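Local coordinates for phenol hydroxylase component phN (Pseudomonas stutzeri, PDB 3U52), which probably hydroxylates phenol and related aromatics with oxygen at a carboxylate-bridged diiron centre, as the large subunit of a bacterial multicomponent monooxygenase, at residues A[99-107]-A[166-175]. Residues are numbered along the deposited sequence; the frame is centred on the assembly and turned at random.
Sequences LFISGISPL and HDRVWYLSVP. With XE (xenon), chain R.
H166 enters the break between helix 94-103 and helix 105-121 as a knob among S102, G103, P106 and L107, a worked example of how an interrupted helix offers a carbonyl to a side chain. Its CB lies 3.5 Å from S102 O and close to P106 CG. With CG anti to the backbone N (chi1 -173°), the imidazole is carried alongside that carbonyl: ND1 gives S102 O a 2.8 Å hydrogen bond, moderately bent at 150°, the acceptor near the ring plane. P106 CB sits over the centre of one ring face, 3.5 Å from the centroid, a CH-pi contact that covers CD2 as well as the nitrogens, while L107 CD1 approaches CE1 and NE2. Cut back to an alanine, this position would probably leave S102 O without its side-chain donor and P106 CB without the ring it packs against. The break lies in the helical hydroxylase fold, in the helix pair whose second member, 105-121, contributes E108 to the diiron site. Further along the segment that carries H166, L172 and, within helix 173-184, P175 close over G103. L172 CD2 comes within 3.6 Å of G103 CA, where a side chain would be crowded. P175 CB faces G103 O, a buried carbonyl with no polar partner in the model, and meets L107 CD2 at 3.6 Å. Farther along, L99 CD1 touches Y171 CE1 at 3.8 Å; the Y171 hydroxyl is hydrogen-bonded to N347. Beside Y171, W170 carries xenon over the centre of one indole face, 3.7 Å from CD2 and CE2 of W170.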
loop_
_atom_site.group_PDB
_atom_site.type_symbol
_atom_site.label_atom_id
_atom_site.label_comp_id
_atom_site.label_asym_id
_atom_site.label_seq_id
_atom_site.Cartn_x
_atom_site.Cartn_y
_atom_site.Cartn_z
ATOM N N LEU A 99 -1.402 19.684 -17.790
ATOM C CA LEU A 99 -0.648 20.852 -17.346
ATOM C C LEU A 99 0.437 20.495 -16.313
ATOM O O LEU A 99 1.581 20.941 -16.404
ATOM C CB LEU A 99 -1.637 21.878 -16.778
ATOM C CG LEU A 99 -1.359 23.342 -16.431
ATOM C CD1 LEU A 99 -0.513 24.109 -17.491
ATOM C CD2 LEU A 99 -2.725 24.051 -16.261
ATOM N N PHE A 100 0.083 19.698 -15.335
ATOM C CA PHE A 100 1.047 19.260 -14.342
ATOM C C PHE A 100 2.224 18.460 -14.903
ATOM O O PHE A 100 3.368 18.804 -14.616
ATOM C CB PHE A 100 0.367 18.450 -13.253
ATOM C CG PHE A 100 1.261 18.182 -12.051
ATOM C CD1 PHE A 100 1.997 17.000 -11.967
ATOM C CD2 PHE A 100 1.363 19.110 -11.012
ATOM C CE1 PHE A 100 2.819 16.764 -10.883
ATOM C CE2 PHE A 100 2.202 18.864 -9.898
ATOM C CZ PHE A 100 2.930 17.703 -9.842
ATOM N N ILE A 101 1.955 17.405 -15.674
ATOM C CA ILE A 101 3.024 16.546 -16.210
ATOM C C ILE A 101 3.953 17.219 -17.239
ATOM O O ILE A 101 5.123 16.824 -17.377
ATOM C CB ILE A 101 2.461 15.232 -16.787
ATOM C CG1 ILE A 101 3.560 14.161 -16.855
ATOM C CG2 ILE A 101 1.818 15.474 -18.197
ATOM C CD1 ILE A 101 3.069 12.767 -17.239
ATOM N N SER A 102 3.439 18.220 -17.971
ATOM C CA SER A 102 4.236 18.891 -18.976
ATOM C C SER A 102 4.877 20.199 -18.472
ATOM O O SER A 102 5.918 20.645 -19.010
ATOM C CB SER A 102 3.412 19.091 -20.241
ATOM O OG SER A 102 2.256 19.817 -19.949
ATOM N N GLY A 103 4.281 20.808 -17.433
ATOM C CA GLY A 103 4.800 22.071 -16.883
ATOM C C GLY A 103 5.399 22.062 -15.483
ATOM O O GLY A 103 6.234 22.944 -15.149
ATOM N N ILE A 104 4.985 21.116 -14.646
ATOM C CA ILE A 104 5.440 21.091 -13.237
ATOM C C ILE A 104 6.384 19.916 -12.963
ATOM O O ILE A 104 7.498 20.151 -12.420
ATOM C CB ILE A 104 4.297 21.156 -12.170
ATOM C CG1 ILE A 104 3.634 22.529 -12.155
ATOM C CG2 ILE A 104 4.858 20.980 -10.761
ATOM C CD1 ILE A 104 2.373 22.589 -12.981
ATOM N N SER A 105 6.023 18.687 -13.377
ATOM C CA SER A 105 6.981 17.569 -13.206
ATOM C C SER A 105 8.397 17.822 -13.746
ATOM O O SER A 105 9.387 17.414 -13.111
ATOM C CB SER A 105 6.493 16.266 -13.820
ATOM O OG SER A 105 5.440 15.724 -13.064
ATOM N N PRO A 106 8.508 18.414 -14.958
ATOM C CA PRO A 106 9.843 18.640 -15.452
ATOM C C PRO A 106 10.632 19.596 -14.552
ATOM O O PRO A 106 11.850 19.460 -14.442
ATOM C CB PRO A 106 9.613 19.224 -16.854
ATOM C CG PRO A 106 8.187 18.653 -17.279
ATOM C CD PRO A 106 7.464 18.821 -15.925
ATOM N N LEU A 107 9.948 20.482 -13.850
ATOM C CA LEU A 107 10.602 21.337 -12.874
ATOM C C LEU A 107 11.165 20.539 -11.703
ATOM O O LEU A 107 12.222 20.911 -11.158
ATOM C CB LEU A 107 9.647 22.430 -12.392
ATOM C CG LEU A 107 9.721 23.776 -13.146
ATOM C CD1 LEU A 107 10.296 23.702 -14.527
ATOM C CD2 LEU A 107 8.410 24.587 -13.057
ATOM N N HIS A 166 7.759 20.139 -23.023
ATOM C CA HIS A 166 8.299 21.180 -22.070
ATOM C C HIS A 166 9.396 22.040 -22.684
ATOM O O HIS A 166 9.513 23.217 -22.378
ATOM C CB HIS A 166 8.889 20.504 -20.809
ATOM C CG HIS A 166 9.303 21.452 -19.716
ATOM N ND1 HIS A 166 8.410 21.999 -18.819
ATOM C CD2 HIS A 166 10.531 21.899 -19.332
ATOM C CE1 HIS A 166 9.060 22.759 -17.944
ATOM N NE2 HIS A 166 10.357 22.704 -18.222
ATOM N N ASP A 167 10.220 21.426 -23.551
ATOM C CA ASP A 167 11.328 22.137 -24.244
ATOM C C ASP A 167 10.882 22.978 -25.465
ATOM O O ASP A 167 11.655 23.815 -25.943
ATOM C CB ASP A 167 12.422 21.156 -24.700
ATOM C CG ASP A 167 13.308 20.618 -23.552
ATOM O OD1 ASP A 167 13.233 21.098 -22.415
ATOM O OD2 ASP A 167 14.144 19.711 -23.789
ATOM N N ARG A 168 9.662 22.743 -25.966
ATOM C CA ARG A 168 9.257 23.272 -27.276
ATOM C C ARG A 168 8.014 24.117 -27.245
ATOM O O ARG A 168 7.997 25.194 -27.844
ATOM C CB ARG A 168 9.077 22.143 -28.306
ATOM C CG ARG A 168 10.370 21.372 -28.566
ATOM C CD ARG A 168 10.183 20.135 -29.424
ATOM N NE ARG A 168 11.475 19.459 -29.655
ATOM C CZ ARG A 168 12.193 18.811 -28.723
ATOM N NH1 ARG A 168 11.784 18.698 -27.456
ATOM N NH2 ARG A 168 13.356 18.272 -29.063
ATOM N N VAL A 169 6.973 23.623 -26.594
ATOM C CA VAL A 169 5.648 24.238 -26.644
ATOM C C VAL A 169 5.596 25.640 -26.069
ATOM O O VAL A 169 6.125 25.908 -24.998
ATOM C CB VAL A 169 4.559 23.351 -25.955
ATOM C CG1 VAL A 169 3.230 24.054 -25.938
ATOM C CG2 VAL A 169 4.403 22.010 -26.676
ATOM N N TRP A 170 4.890 26.518 -26.779
ATOM C CA TRP A 170 4.859 27.930 -26.455
ATOM C C TRP A 170 4.648 28.206 -24.967
ATOM O O TRP A 170 5.503 28.825 -24.340
ATOM C CB TRP A 170 3.882 28.712 -27.398
ATOM C CG TRP A 170 2.419 28.369 -27.203
ATOM C CD1 TRP A 170 1.730 27.294 -27.738
ATOM C CD2 TRP A 170 1.466 29.111 -26.411
ATOM N NE1 TRP A 170 0.411 27.301 -27.288
ATOM C CE2 TRP A 170 0.219 28.404 -26.476
ATOM C CE3 TRP A 170 1.546 30.274 -25.611
ATOM C CZ2 TRP A 170 -0.944 28.858 -25.786
ATOM C CZ3 TRP A 170 0.367 30.730 -24.929
ATOM C CH2 TRP A 170 -0.852 30.036 -25.041
ATOM N N TYR A 171 3.560 27.712 -24.374
ATOM C CA TYR A 171 3.196 28.126 -23.004
ATOM C C TYR A 171 4.097 27.473 -21.906
ATOM O O TYR A 171 4.239 27.970 -20.799
ATOM C CB TYR A 171 1.690 27.845 -22.778
ATOM C CG TYR A 171 1.369 26.377 -22.489
ATOM C CD1 TYR A 171 1.397 25.916 -21.173
ATOM C CD2 TYR A 171 1.050 25.478 -23.500
ATOM C CE1 TYR A 171 1.144 24.619 -20.866
ATOM C CE2 TYR A 171 0.785 24.143 -23.206
ATOM C CZ TYR A 171 0.842 23.730 -21.853
ATOM O OH TYR A 171 0.629 22.442 -21.405
ATOM N N LEU A 172 4.693 26.332 -22.235
ATOM C CA LEU A 172 5.667 25.665 -21.351
ATOM C C LEU A 172 7.031 26.356 -21.296
ATOM O O LEU A 172 7.839 26.048 -20.413
ATOM C CB LEU A 172 5.845 24.184 -21.788
ATOM C CG LEU A 172 4.501 23.428 -21.702
ATOM C CD1 LEU A 172 4.593 22.033 -22.319
ATOM C CD2 LEU A 172 4.105 23.329 -20.218
ATOM N N SER A 173 7.303 27.299 -22.199
ATOM C CA SER A 173 8.491 28.148 -21.989
ATOM C C SER A 173 8.417 29.044 -20.722
ATOM O O SER A 173 9.454 29.504 -20.247
ATOM C CB SER A 173 8.826 28.994 -23.226
ATOM O OG SER A 173 8.009 30.202 -23.224
ATOM N N VAL A 174 7.202 29.308 -20.205
ATOM C CA VAL A 174 6.997 30.001 -18.913
ATOM C C VAL A 174 7.650 29.252 -17.744
ATOM O O VAL A 174 8.579 29.800 -17.115
ATOM C CB VAL A 174 5.496 30.301 -18.666
ATOM C CG1 VAL A 174 5.304 31.138 -17.472
ATOM C CG2 VAL A 174 4.859 30.964 -19.931
ATOM N N PRO A 175 7.186 28.016 -17.398
ATOM C CA PRO A 175 7.974 27.296 -16.380
ATOM C C PRO A 175 9.424 26.990 -16.750
ATOM O O PRO A 175 10.282 27.068 -15.880
ATOM C CB PRO A 175 7.231 25.939 -16.235
ATOM C CG PRO A 175 6.303 25.864 -17.385
ATOM C CD PRO A 175 5.976 27.268 -17.782
HETATM XE XE XE R . 0.001 30.629 -29.419
#